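Local coordinates for Non-structural protein 3 (Porcine deltacoronavirus, PDB 6LN0) that probably binds ADP-ribose-type ligands through its macro domain and cleaves the viral polyprotein through its papain-like protease domain, at residues K13-V18 with I146-L151; V266-N271 with P390-A395; T168-T173 with Q208-V213; H240-S245 with G290-F295; A53-Q58 with S75-K80. All blocks are in the same frame, centred on the assembly; numbering follows the deposited sequence.

In the fold
The five contacts are spread along an elongated chain. Interactions 1 and 5 belong to the macro domain, with centres about 23 Å apart. Interaction 1 pairs an edge strand by backbone bonds, whereas interaction 5 joins a helix junction to a surface loop through one backbone bond and an aromatic pair. Interaction 3 lies near the middle of the chain and is again parallel strand pairing, in a probable ubiquitin-like domain. Interactions 2 and 4 lie in the protease part, touch through Val266 and Phe295, and alternate along the sequence. Interaction 2 is buried and apolar. Interactions 1, 3, 4 and 5 are partly buried; interaction 4 mixes apolar packing with polar contacts of Asn293.

Interaction 1. Residues K13-V18 with I146-L151; sequences KVELVV and IGRVTL
This is parallel strand pairing at the edge of the macro-domain sheet, with 13-17 as the outermost strand beside 146-151. Glu15 straddles Thr150: its N donates to Val149 O at 2.7 Å, nearly along the C=O axis, and its O accepts Leu151 N at 2.9 Å. Val17 N continues the pattern to Leu151 O at 2.8 Å. The bond from Val149 N to Lys13 O is weak. Side chains of Glu15 and Arg148 meet on the Thr150 face. Glu15 CG takes the crowded position between backbone N and carbonyl carbon (chi1 77°). Beyond CG the Glu15 chain is extended, and it meets an Arg148 chain extended from CG to NE. The guanidinium grips the carboxylate side-on, Arg148 NE to Glu15 OE2 at 2.8 Å and Arg148 NH1 to Glu15 OE1 at 3.3 Å. The two planes are 58° apart. Thr150 OG1 lies above one guanidinium face, toward its rim, and is hydrogen-bonded to His116 NE2. On the other sheet face Val14 CG1 touches Leu151 CD1 at 3.3 Å. That face is covered by Leu135 and Phe138 of helix 131-141 and Trp162 of helix 158-165; strand 117-120 pairs with the far side of 146-151.

Interaction 2. Residues V266-N271 with P390-A395; sequences VNLFQN and PAIKFA
Segment 266-271 is the last turn of a helix, and segment 390-395 is a proline followed by an extended strand. The helix ends with Asn271 N bonded to Leu268 O at 2.9 Å. The backbones come nearest at Leu268 and Pro390, whose CA atoms are 6.3 Å apart. From there the strand leads off, so Lys393 to Ala395 do not meet the helix. Leu268 carries the contact. Its CG is anti to the backbone N (chi1 -178°), which points the branched end at the strand, and its two methyls then take different partners. Leu268 CD1 reaches the start of the strand, 3.7 Å from Pro390 O and 4.0 Å from Pro390 CB. Leu268 CD2 meets Ile392 CD1 at 3.7 Å. Ile392 has CG1 anti to its carbonyl carbon and an extended chi2 (-178°), so CD1 projects far enough to lie against Leu268, the two chains crossing at about a right angle. Helix 260-270 packs on the sheet that contains strand 391-395, consistent with the helical thumb meeting the beta-rich palm of a coronavirus papain-like protease. Ile317 of helix 313-322 and Ala419 of strand 416-423 also touch Leu268. At the loop end Asn271 CB rests on Pro390 CB at 4.0 Å. Asn271 OD1 makes a weak hydrogen bond with Tyr401 OH of strand 398-402.

Interaction 3. Residues T168-T173 with Q208-V213; sequences TIVRTT and QIYLEV
Thr172 holds OG1 in the crowded position between its backbone N and carbonyl carbon (chi1 82°), while Glu212 CG is anti to its backbone N and the chain bends at chi2 (146°). Together these torsions bring Glu212 OE1 to 3.5 Å from Thr172 OG1, a weak bond that is not settled, since Thr180 O is also near that hydroxyl. The two strands run parallel side by side in the centre of a small mixed sheet. The order of strands and the hairpin to strand 180-184 are consistent with a ubiquitin-like beta-grasp domain, as precedes coronavirus papain-like proteases. The short strand segments cross at 55°, so the N-terminal part of 168-173 leaves 209-212, and the pairing is confined to the C-terminal half of strand 168-173. Tyr210 N meets Arg171 O on a lone pair, at 2.9 Å. Tyr210 O then receives Thr173 N nearly along its C=O axis, also at 2.9 Å, and the CA-H of Thr172 adds a second contact to that oxygen. Glu212 N closes the series on Thr173 O at 2.8 Å. On one face Thr173 CG2 touches Ile209 CG2 at 3.8 Å, while Thr173 OG1 turns to Asp175 N. On the other face lies the Tyr210 ring, whose OH bonds to Lys205 N. Gln208 CG stands 3.6 Å above the plane of that ring, toward its rim.

Interaction 4. Residues H240-S245 with G290-F295; sequences HKWVVS and GNPNRF
His240 opens the contact with its backbone. Its O lies 2.8 Å from Asn293 ND2; that ND2 is hydrogen-bonded to Cys238 O. The His240 ring itself turns to Trp242, with ND1 above one face of the indole, toward its rim. Trp242 follows, with CG anti to its carbonyl carbon (chi1 -49°), and its CB rests on Pro292 CG at 3.8 Å. The edge of the indole meets Asn293, where Trp242 CD1 is 3.7 Å from Asn293 OD1. Ring and amide planes are nearly perpendicular, at 84°. Val244 then brings both methyls to 290-295. Val244 CG1 lies against Pro292 CB at 3.7 Å, and Val244 CG2 against Gly290 CA at 3.9 Å. Pro292 thus packs against both Trp242 and Val244. Gly290 has positive phi (114°) and forms a Schellman motif that closes the preceding helix, while Pro292 and Asn293 lead into the next. The contact therefore ties the connection between two helices of the papain-like protease to the chain entering a short hairpin. Tyr287 of helix 278-287 touches Val244 and Pro292, Leu253 of strand 250-253 touches Trp242 and Val244, and Val296 and Tyr300 of helix 293-302 also pack on Trp242.

Interaction 5. Residues A53-Q58 with S75-K80; sequences AGPKYQ and SFDAKK
A single backbone hydrogen bond joins the two segments: Asp77 N donates to Ala53 O at 2.7 Å, from above the carbonyl plane. It links the helix junction of the macro domain to the loop between strands 71-74 and 83-89. The aromatic contact is larger. Phe76 presents one face to the first turn of helix 55-64. Tyr57 CA stands 3.8 Å from the Phe76 ring centroid, almost on its normal, as a CH-pi contact. The Tyr57 ring has its edge turned toward that face in an offset edge-to-face pair, with centroids 6.0 Å apart and planes at 73°. Tyr57 OH bonds to His88 NE2. Among apolar contacts, Tyr57 CB touches Phe76 CD1 at 3.8 Å, and Ala53 packs on Ile86 of strand 83-89. The charged group of the contact is the Asp77 carboxylate. Asp77 OD2 lies 3.5 Å from Gly54 CA, where a CB would have no space; the Gly54 backbone angles by themselves also call for glycine. Asp77 OD1 forms a salt bridge with Lys80 NZ at 3.4 Å, a weak hydrogen bond. The start of helix 55-64 and Lys80 would be expected to favour the charged carboxylate, and the nearby Ala53 O to oppose it.

Interaction 1. Residues K13-V18 with I146-L151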
# COMPACT_ATOMS: atom_id res chain seq x y z
N LYS A 13 5.61 -27.41 4.32
CA LYS A 13 6.06 -26.59 5.43
C LYS A 13 7.48 -27.04 5.78
O LYS A 13 7.68 -28.03 6.49
CB LYS A 13 5.10 -26.67 6.61
CG LYS A 13 3.74 -25.98 6.33
CD LYS A 13 3.89 -24.54 5.77
CE LYS A 13 2.86 -23.55 6.34
NZ LYS A 13 1.72 -23.28 5.40
N VAL A 14 8.44 -26.30 5.22
CA VAL A 14 9.86 -26.51 5.47
C VAL A 14 10.19 -26.16 6.91
O VAL A 14 9.61 -25.23 7.49
CB VAL A 14 10.65 -25.64 4.49
CG1 VAL A 14 12.12 -25.66 4.81
CG2 VAL A 14 10.38 -26.06 3.08
N GLU A 15 11.11 -26.91 7.51
CA GLU A 15 11.64 -26.56 8.82
C GLU A 15 13.15 -26.75 8.82
O GLU A 15 13.67 -27.72 8.27
CB GLU A 15 10.98 -27.39 9.94
CG GLU A 15 11.49 -28.84 10.06
CD GLU A 15 10.43 -29.79 10.63
OE1 GLU A 15 10.49 -30.10 11.84
OE2 GLU A 15 9.54 -30.22 9.85
N LEU A 16 13.86 -25.79 9.42
CA LEU A 16 15.31 -25.80 9.45
C LEU A 16 15.73 -26.09 10.89
O LEU A 16 15.56 -25.24 11.77
CB LEU A 16 15.88 -24.47 8.97
CG LEU A 16 17.31 -24.56 8.48
CD1 LEU A 16 17.53 -23.55 7.39
CD2 LEU A 16 18.27 -24.31 9.61
N VAL A 17 16.27 -27.28 11.11
CA VAL A 17 16.56 -27.75 12.46
C VAL A 17 18.05 -27.65 12.73
O VAL A 17 18.90 -27.75 11.83
CB VAL A 17 16.00 -29.18 12.63
CG1 VAL A 17 16.51 -29.83 13.91
CG2 VAL A 17 14.48 -29.13 12.64
N VAL A 18 18.36 -27.45 14.01
CA VAL A 18 19.65 -26.98 14.51
C VAL A 18 20.74 -28.06 14.51
O VAL A 18 21.61 -28.06 13.64
CB VAL A 18 19.44 -26.39 15.92
CG1 VAL A 18 18.93 -24.96 15.80
CG2 VAL A 18 18.43 -27.23 16.73
N ILE A 146 4.81 -31.13 -1.17
CA ILE A 146 5.60 -32.22 -0.60
C ILE A 146 5.75 -32.00 0.90
O ILE A 146 6.86 -31.94 1.44
CB ILE A 146 6.94 -32.32 -1.36
CG1 ILE A 146 7.93 -33.31 -0.76
CG2 ILE A 146 7.60 -30.96 -1.51
CD1 ILE A 146 9.22 -33.33 -1.52
N GLY A 147 4.61 -31.83 1.58
CA GLY A 147 4.47 -31.81 3.03
C GLY A 147 5.62 -31.29 3.88
O GLY A 147 6.27 -30.31 3.54
N ARG A 148 5.86 -31.97 5.00
CA ARG A 148 6.89 -31.54 5.93
C ARG A 148 8.28 -31.90 5.41
O ARG A 148 8.51 -33.02 4.94
CB ARG A 148 6.63 -32.19 7.29
CG ARG A 148 7.71 -31.97 8.30
CD ARG A 148 7.66 -33.03 9.41
NE ARG A 148 8.69 -32.78 10.40
CZ ARG A 148 9.41 -33.72 11.02
NH1 ARG A 148 10.33 -33.35 11.91
NH2 ARG A 148 9.22 -35.01 10.77
N VAL A 149 9.21 -30.94 5.48
CA VAL A 149 10.60 -31.11 5.03
C VAL A 149 11.55 -30.54 6.09
O VAL A 149 11.30 -29.47 6.65
CB VAL A 149 10.87 -30.42 3.68
CG1 VAL A 149 12.30 -30.69 3.24
CG2 VAL A 149 9.90 -30.91 2.64
N THR A 150 12.65 -31.25 6.33
CA THR A 150 13.58 -30.92 7.40
C THR A 150 14.97 -30.72 6.84
O THR A 150 15.56 -31.67 6.31
CB THR A 150 13.60 -32.03 8.45
OG1 THR A 150 12.33 -32.11 9.10
CG2 THR A 150 14.69 -31.77 9.47
N LEU A 151 15.51 -29.52 6.97
CA LEU A 151 16.92 -29.28 6.70
C LEU A 151 17.68 -29.23 8.00
O LEU A 151 17.14 -28.91 9.06
CB LEU A 151 17.17 -27.99 5.93
CG LEU A 151 16.25 -27.61 4.80
CD1 LEU A 151 15.21 -26.75 5.44
CD2 LEU A 151 17.02 -26.82 3.77

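Interaction 2. Residues V266-N271 with P390-A395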
# COMPACT_ATOMS: atom_id res chain seq x y z
N VAL A 266 -11.46 29.62 -1.67
CA VAL A 266 -11.11 30.01 -0.30
C VAL A 266 -11.38 31.48 -0.02
O VAL A 266 -11.66 31.86 1.12
CB VAL A 266 -9.64 29.65 -0.02
CG1 VAL A 266 -9.31 29.91 1.45
CG2 VAL A 266 -9.39 28.19 -0.39
N ASN A 267 -11.26 32.34 -1.04
CA ASN A 267 -11.46 33.75 -0.76
C ASN A 267 -12.94 34.10 -0.65
O ASN A 267 -13.32 34.88 0.23
CB ASN A 267 -10.77 34.60 -1.82
CG ASN A 267 -9.26 34.57 -1.66
OD1 ASN A 267 -8.75 34.22 -0.57
ND2 ASN A 267 -8.54 34.91 -2.72
N LEU A 268 -13.79 33.54 -1.51
CA LEU A 268 -15.23 33.60 -1.27
C LEU A 268 -15.57 33.09 0.12
O LEU A 268 -16.31 33.74 0.87
CB LEU A 268 -15.98 32.79 -2.33
CG LEU A 268 -17.49 32.79 -2.26
CD1 LEU A 268 -18.05 34.19 -2.45
CD2 LEU A 268 -18.03 31.86 -3.34
N PHE A 269 -15.03 31.92 0.49
CA PHE A 269 -15.39 31.32 1.77
C PHE A 269 -15.03 32.26 2.91
O PHE A 269 -15.82 32.43 3.85
CB PHE A 269 -14.71 29.95 1.96
CG PHE A 269 -15.08 29.30 3.25
CD1 PHE A 269 -14.36 29.55 4.41
CD2 PHE A 269 -16.22 28.52 3.34
CE1 PHE A 269 -14.74 29.01 5.61
CE2 PHE A 269 -16.61 27.97 4.55
CZ PHE A 269 -15.86 28.20 5.68
N GLN A 270 -13.86 32.87 2.85
CA GLN A 270 -13.44 33.80 3.89
C GLN A 270 -14.42 34.96 4.06
O GLN A 270 -14.49 35.54 5.15
CB GLN A 270 -12.03 34.32 3.60
CG GLN A 270 -10.94 33.28 3.82
CD GLN A 270 -9.55 33.84 3.61
OE1 GLN A 270 -8.94 34.38 4.54
NE2 GLN A 270 -9.04 33.74 2.38
N ASN A 271 -15.18 35.31 3.01
CA ASN A 271 -16.17 36.38 3.11
C ASN A 271 -17.56 35.87 3.44
O ASN A 271 -18.53 36.60 3.22
CB ASN A 271 -16.20 37.20 1.82
CG ASN A 271 -15.09 38.23 1.78
OD1 ASN A 271 -14.13 38.09 1.02
ND2 ASN A 271 -15.19 39.25 2.63
N PRO A 390 -19.87 39.60 -2.52
CA PRO A 390 -18.77 38.63 -2.74
C PRO A 390 -19.14 37.58 -3.77
O PRO A 390 -20.18 36.93 -3.67
CB PRO A 390 -18.56 38.01 -1.36
CG PRO A 390 -19.16 38.96 -0.39
CD PRO A 390 -20.26 39.71 -1.11
N ALA A 391 -18.29 37.41 -4.78
CA ALA A 391 -18.60 36.53 -5.89
C ALA A 391 -17.32 35.90 -6.42
O ALA A 391 -16.21 36.19 -5.96
CB ALA A 391 -19.34 37.27 -7.00
N ILE A 392 -17.49 35.02 -7.40
CA ILE A 392 -16.37 34.44 -8.13
C ILE A 392 -16.66 34.61 -9.62
O ILE A 392 -17.77 34.34 -10.08
CB ILE A 392 -16.15 32.95 -7.78
CG1 ILE A 392 -15.69 32.82 -6.31
CG2 ILE A 392 -15.14 32.36 -8.70
CD1 ILE A 392 -15.39 31.38 -5.84
N LYS A 393 -15.68 35.11 -10.35
CA LYS A 393 -15.80 35.24 -11.79
C LYS A 393 -14.81 34.31 -12.47
O LYS A 393 -13.71 34.04 -11.95
CB LYS A 393 -15.58 36.69 -12.25
CG LYS A 393 -16.66 37.69 -11.79
CD LYS A 393 -16.88 38.78 -12.83
CE LYS A 393 -16.88 40.18 -12.20
NZ LYS A 393 -16.54 41.26 -13.20
N PHE A 394 -15.22 33.81 -13.63
CA PHE A 394 -14.47 32.83 -14.41
C PHE A 394 -14.49 33.28 -15.86
O PHE A 394 -15.56 33.53 -16.42
CB PHE A 394 -15.12 31.45 -14.26
CG PHE A 394 -14.27 30.29 -14.75
CD1 PHE A 394 -14.10 30.06 -16.10
CD2 PHE A 394 -13.71 29.40 -13.84
CE1 PHE A 394 -13.35 28.98 -16.54
CE2 PHE A 394 -12.95 28.32 -14.28
CZ PHE A 394 -12.77 28.11 -15.63
N ALA A 395 -13.31 33.40 -16.46
CA ALA A 395 -13.21 33.69 -17.88
C ALA A 395 -11.80 33.38 -18.34
O ALA A 395 -10.84 33.62 -17.61
CB ALA A 395 -13.55 35.16 -18.19

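Interaction 3. Residues T168-T173 with Q208-V213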
# COMPACT_ATOMS: atom_id res chain seq x y z
N THR A 168 10.91 -10.44 1.50
CA THR A 168 11.09 -9.44 0.46
C THR A 168 11.17 -8.06 1.11
O THR A 168 10.45 -7.77 2.07
CB THR A 168 9.95 -9.50 -0.56
OG1 THR A 168 8.70 -9.74 0.11
CG2 THR A 168 10.18 -10.64 -1.57
N ILE A 169 12.06 -7.23 0.60
CA ILE A 169 12.34 -5.92 1.17
C ILE A 169 11.35 -4.90 0.62
O ILE A 169 11.25 -4.70 -0.59
CB ILE A 169 13.79 -5.51 0.87
CG1 ILE A 169 14.71 -6.68 1.22
CG2 ILE A 169 14.17 -4.29 1.68
CD1 ILE A 169 14.74 -6.99 2.70
N VAL A 170 10.61 -4.24 1.51
CA VAL A 170 9.50 -3.37 1.14
C VAL A 170 9.69 -2.01 1.80
O VAL A 170 9.94 -1.93 3.01
CB VAL A 170 8.15 -3.96 1.56
CG1 VAL A 170 7.01 -3.05 1.08
CG2 VAL A 170 8.00 -5.37 1.02
N ARG A 171 9.54 -0.94 1.02
CA ARG A 171 9.54 0.43 1.54
C ARG A 171 8.11 0.88 1.73
O ARG A 171 7.31 0.81 0.79
CB ARG A 171 10.28 1.38 0.61
CG ARG A 171 11.64 0.85 0.17
CD ARG A 171 12.60 1.96 -0.15
NE ARG A 171 12.98 2.72 1.04
CZ ARG A 171 13.62 3.90 1.03
NH1 ARG A 171 13.94 4.48 -0.13
NH2 ARG A 171 13.92 4.51 2.17
N THR A 172 7.78 1.34 2.93
CA THR A 172 6.42 1.64 3.32
C THR A 172 6.38 2.95 4.10
O THR A 172 7.39 3.37 4.68
CB THR A 172 5.79 0.56 4.22
OG1 THR A 172 6.21 0.76 5.57
CG2 THR A 172 6.20 -0.81 3.78
N THR A 173 5.18 3.55 4.15
CA THR A 173 4.98 4.77 4.92
C THR A 173 3.53 4.82 5.36
O THR A 173 2.64 4.23 4.73
CB THR A 173 5.37 6.02 4.08
OG1 THR A 173 5.19 7.23 4.85
CG2 THR A 173 4.52 6.13 2.79
N GLN A 208 10.15 0.80 -4.48
CA GLN A 208 8.96 1.62 -4.54
C GLN A 208 8.35 1.76 -3.15
O GLN A 208 8.38 0.83 -2.34
CB GLN A 208 7.97 1.02 -5.53
CG GLN A 208 6.56 1.57 -5.46
CD GLN A 208 5.70 1.10 -6.61
OE1 GLN A 208 6.22 0.64 -7.64
NE2 GLN A 208 4.38 1.21 -6.46
N ILE A 209 7.79 2.93 -2.88
CA ILE A 209 7.23 3.24 -1.58
C ILE A 209 5.73 2.99 -1.62
O ILE A 209 5.05 3.43 -2.55
CB ILE A 209 7.53 4.68 -1.18
CG1 ILE A 209 9.03 4.93 -1.21
CG2 ILE A 209 6.95 4.96 0.18
CD1 ILE A 209 9.37 6.36 -0.80
N TYR A 210 5.22 2.28 -0.62
CA TYR A 210 3.82 1.90 -0.56
C TYR A 210 3.21 2.47 0.70
O TYR A 210 3.88 2.61 1.74
CB TYR A 210 3.65 0.36 -0.57
CG TYR A 210 4.04 -0.29 -1.87
CD1 TYR A 210 3.12 -0.42 -2.90
CD2 TYR A 210 5.33 -0.78 -2.07
CE1 TYR A 210 3.47 -1.01 -4.09
CE2 TYR A 210 5.69 -1.35 -3.26
CZ TYR A 210 4.75 -1.48 -4.26
OH TYR A 210 5.10 -2.06 -5.46
N LEU A 211 1.94 2.83 0.62
CA LEU A 211 1.21 3.24 1.81
C LEU A 211 0.85 1.97 2.59
O LEU A 211 0.21 1.06 2.04
CB LEU A 211 -0.04 4.03 1.42
CG LEU A 211 -0.84 4.69 2.56
CD1 LEU A 211 -0.01 5.74 3.31
CD2 LEU A 211 -2.12 5.31 2.03
N GLU A 212 1.28 1.91 3.83
CA GLU A 212 0.86 0.85 4.74
C GLU A 212 -0.45 1.28 5.36
O GLU A 212 -0.49 2.16 6.22
CB GLU A 212 1.92 0.63 5.81
CG GLU A 212 1.42 -0.16 7.02
CD GLU A 212 2.51 -1.05 7.60
OE1 GLU A 212 3.65 -0.99 7.09
OE2 GLU A 212 2.20 -1.82 8.56
N VAL A 213 -1.55 0.69 4.92
CA VAL A 213 -2.84 1.18 5.37
C VAL A 213 -3.17 0.57 6.73
O VAL A 213 -3.77 -0.51 6.82
CB VAL A 213 -3.92 0.90 4.31
CG1 VAL A 213 -5.31 1.33 4.81
CG2 VAL A 213 -3.56 1.60 3.01

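Interaction 4. Residues H240-S245 with G290-F295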
# COMPACT_ATOMS: atom_id res chain seq x y z
N HIS A 240 3.98 20.31 -1.39
CA HIS A 240 4.08 21.49 -2.23
C HIS A 240 4.32 22.73 -1.38
O HIS A 240 3.70 22.91 -0.33
CB HIS A 240 2.80 21.67 -3.04
CG HIS A 240 3.03 22.16 -4.43
ND1 HIS A 240 2.65 23.42 -4.84
CD2 HIS A 240 3.61 21.56 -5.50
CE1 HIS A 240 2.96 23.57 -6.12
NE2 HIS A 240 3.55 22.47 -6.54
N LYS A 241 5.23 23.58 -1.84
CA LYS A 241 5.46 24.86 -1.17
C LYS A 241 4.55 25.92 -1.80
O LYS A 241 4.49 26.05 -3.02
CB LYS A 241 6.93 25.28 -1.26
CG LYS A 241 7.92 24.19 -0.74
CD LYS A 241 9.26 24.78 -0.24
CE LYS A 241 10.35 23.70 -0.07
NZ LYS A 241 10.64 23.31 1.36
N TRP A 242 3.81 26.64 -0.96
CA TRP A 242 2.97 27.75 -1.41
C TRP A 242 3.34 29.01 -0.65
O TRP A 242 3.98 28.97 0.40
CB TRP A 242 1.48 27.50 -1.17
CG TRP A 242 0.92 26.20 -1.62
CD1 TRP A 242 0.67 25.11 -0.83
CD2 TRP A 242 0.48 25.85 -2.94
NE1 TRP A 242 0.12 24.11 -1.58
CE2 TRP A 242 -0.01 24.53 -2.87
CE3 TRP A 242 0.46 26.51 -4.16
CZ2 TRP A 242 -0.51 23.86 -3.99
CZ3 TRP A 242 -0.04 25.85 -5.27
CH2 TRP A 242 -0.52 24.54 -5.18
N VAL A 243 2.87 30.15 -1.17
CA VAL A 243 2.97 31.42 -0.47
C VAL A 243 1.56 31.95 -0.22
O VAL A 243 0.75 32.04 -1.15
CB VAL A 243 3.82 32.42 -1.28
CG1 VAL A 243 3.45 33.88 -0.94
CG2 VAL A 243 5.33 32.13 -1.08
N VAL A 244 1.27 32.28 1.04
CA VAL A 244 0.03 32.96 1.38
C VAL A 244 0.37 34.34 1.95
O VAL A 244 1.48 34.58 2.42
CB VAL A 244 -0.85 32.16 2.37
CG1 VAL A 244 -1.67 31.14 1.61
CG2 VAL A 244 0.01 31.53 3.44
N SER A 245 -0.63 35.22 1.94
CA SER A 245 -0.38 36.66 1.99
C SER A 245 -1.66 37.37 2.43
O SER A 245 -2.69 37.21 1.77
CB SER A 245 0.06 37.14 0.61
OG SER A 245 0.28 38.52 0.60
N GLY A 290 -0.43 30.98 8.00
CA GLY A 290 0.76 30.88 7.16
C GLY A 290 1.18 29.48 6.78
O GLY A 290 2.22 29.35 6.11
N ASN A 291 0.44 28.43 7.19
CA ASN A 291 0.72 27.05 6.80
C ASN A 291 -0.34 26.55 5.83
O ASN A 291 -1.17 25.71 6.20
CB ASN A 291 0.73 26.09 7.98
CG ASN A 291 1.63 26.53 9.08
OD1 ASN A 291 2.03 27.69 9.13
ND2 ASN A 291 1.97 25.59 9.99
N PRO A 292 -0.32 27.00 4.58
CA PRO A 292 -1.38 26.60 3.65
C PRO A 292 -1.33 25.14 3.22
O PRO A 292 -2.23 24.69 2.50
CB PRO A 292 -1.14 27.53 2.46
CG PRO A 292 0.36 27.71 2.47
CD PRO A 292 0.81 27.65 3.90
N ASN A 293 -0.33 24.37 3.64
CA ASN A 293 -0.02 23.14 2.94
C ASN A 293 -1.12 22.09 3.12
O ASN A 293 -1.61 21.53 2.13
CB ASN A 293 1.33 22.60 3.41
CG ASN A 293 2.48 23.26 2.69
OD1 ASN A 293 2.42 24.45 2.38
ND2 ASN A 293 3.52 22.49 2.41
N ARG A 294 -1.53 21.82 4.35
CA ARG A 294 -2.49 20.75 4.55
C ARG A 294 -3.85 21.11 3.96
O ARG A 294 -4.44 20.33 3.20
CB ARG A 294 -2.58 20.41 6.04
CG ARG A 294 -1.32 19.70 6.52
CD ARG A 294 -1.19 19.66 8.03
NE ARG A 294 -1.97 18.57 8.60
CZ ARG A 294 -2.82 18.69 9.63
NH1 ARG A 294 -2.99 19.85 10.23
NH2 ARG A 294 -3.50 17.63 10.05
N PHE A 295 -4.33 22.32 4.27
CA PHE A 295 -5.65 22.76 3.81
C PHE A 295 -5.76 22.72 2.29
O PHE A 295 -6.75 22.24 1.75
CB PHE A 295 -5.90 24.17 4.33
CG PHE A 295 -7.29 24.68 4.09
CD1 PHE A 295 -8.40 23.95 4.49
CD2 PHE A 295 -7.48 25.93 3.51
CE1 PHE A 295 -9.68 24.44 4.30
CE2 PHE A 295 -8.77 26.43 3.32
CZ PHE A 295 -9.87 25.69 3.71

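Interaction 5. Residues A53-Q58 with S75-K80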
# COMPACT_ATOMS: atom_id res chain seq x y z
N ALA A 53 23.81 -46.00 10.47
CA ALA A 53 23.22 -47.07 9.70
C ALA A 53 23.92 -48.40 9.95
O ALA A 53 23.32 -49.45 9.75
CB ALA A 53 23.28 -46.73 8.21
N GLY A 54 25.19 -48.35 10.37
CA GLY A 54 25.89 -49.53 10.80
C GLY A 54 26.98 -49.92 9.83
O GLY A 54 27.21 -49.27 8.80
N PRO A 55 27.68 -51.01 10.15
CA PRO A 55 28.81 -51.44 9.32
C PRO A 55 28.37 -52.21 8.09
O PRO A 55 29.00 -52.09 7.03
CB PRO A 55 29.63 -52.32 10.27
CG PRO A 55 28.68 -52.75 11.32
CD PRO A 55 27.65 -51.69 11.46
N LYS A 56 27.29 -52.99 8.20
CA LYS A 56 26.76 -53.64 7.00
C LYS A 56 26.30 -52.59 5.98
O LYS A 56 26.41 -52.80 4.77
CB LYS A 56 25.62 -54.60 7.37
CG LYS A 56 26.06 -55.84 8.18
CD LYS A 56 26.54 -56.99 7.26
CE LYS A 56 27.11 -58.18 8.03
NZ LYS A 56 28.53 -58.48 7.67
N TYR A 57 25.82 -51.45 6.46
CA TYR A 57 25.54 -50.34 5.54
C TYR A 57 26.80 -49.96 4.76
O TYR A 57 26.78 -49.88 3.52
CB TYR A 57 24.97 -49.15 6.31
CG TYR A 57 25.05 -47.83 5.57
CD1 TYR A 57 24.08 -47.47 4.65
CD2 TYR A 57 26.09 -46.94 5.80
CE1 TYR A 57 24.15 -46.28 3.97
CE2 TYR A 57 26.17 -45.74 5.13
CZ TYR A 57 25.20 -45.42 4.22
OH TYR A 57 25.30 -44.22 3.56
N GLN A 58 27.92 -49.77 5.47
CA GLN A 58 29.15 -49.35 4.79
C GLN A 58 29.67 -50.40 3.82
O GLN A 58 30.25 -50.05 2.77
CB GLN A 58 30.23 -48.99 5.81
CG GLN A 58 31.49 -48.41 5.17
CD GLN A 58 31.17 -47.25 4.26
OE1 GLN A 58 30.62 -46.23 4.70
NE2 GLN A 58 31.51 -47.39 2.97
N SER A 75 17.87 -48.28 5.16
CA SER A 75 18.48 -47.55 6.27
C SER A 75 19.18 -48.44 7.30
O SER A 75 19.70 -47.91 8.29
CB SER A 75 17.42 -46.72 6.97
OG SER A 75 16.33 -47.56 7.26
N PHE A 76 19.16 -49.76 7.12
CA PHE A 76 19.88 -50.68 7.99
C PHE A 76 19.64 -50.39 9.47
O PHE A 76 18.49 -50.41 9.92
CB PHE A 76 21.37 -50.66 7.67
CG PHE A 76 21.70 -51.19 6.30
CD1 PHE A 76 21.52 -50.41 5.18
CD2 PHE A 76 22.17 -52.49 6.14
CE1 PHE A 76 21.81 -50.90 3.93
CE2 PHE A 76 22.48 -52.99 4.89
CZ PHE A 76 22.29 -52.19 3.77
N ASP A 77 20.71 -50.11 10.22
CA ASP A 77 20.56 -49.92 11.66
C ASP A 77 19.70 -48.71 11.99
O ASP A 77 18.95 -48.74 12.97
CB ASP A 77 21.93 -49.78 12.33
CG ASP A 77 22.49 -51.13 12.78
OD1 ASP A 77 21.96 -51.68 13.77
OD2 ASP A 77 23.48 -51.63 12.17
N ALA A 78 19.76 -47.65 11.17
CA ALA A 78 19.00 -46.44 11.45
C ALA A 78 17.50 -46.61 11.31
O ALA A 78 16.76 -45.69 11.67
CB ALA A 78 19.45 -45.31 10.53
N LYS A 79 17.04 -47.76 10.81
CA LYS A 79 15.60 -48.00 10.75
C LYS A 79 14.95 -47.87 12.13
O LYS A 79 13.82 -47.38 12.24
CB LYS A 79 15.32 -49.39 10.13
CG LYS A 79 13.85 -49.66 9.78
CD LYS A 79 13.71 -50.55 8.55
CE LYS A 79 13.49 -49.72 7.27
NZ LYS A 79 14.14 -50.40 6.11
N LYS A 80 15.66 -48.29 13.20
CA LYS A 80 15.15 -48.14 14.57
C LYS A 80 14.70 -46.72 14.85
O LYS A 80 13.79 -46.50 15.65
CB LYS A 80 16.21 -48.53 15.63
CG LYS A 80 17.21 -49.64 15.31
CD LYS A 80 18.43 -49.57 16.26
CE LYS A 80 19.62 -50.41 15.76
NZ LYS A 80 20.83 -50.36 16.66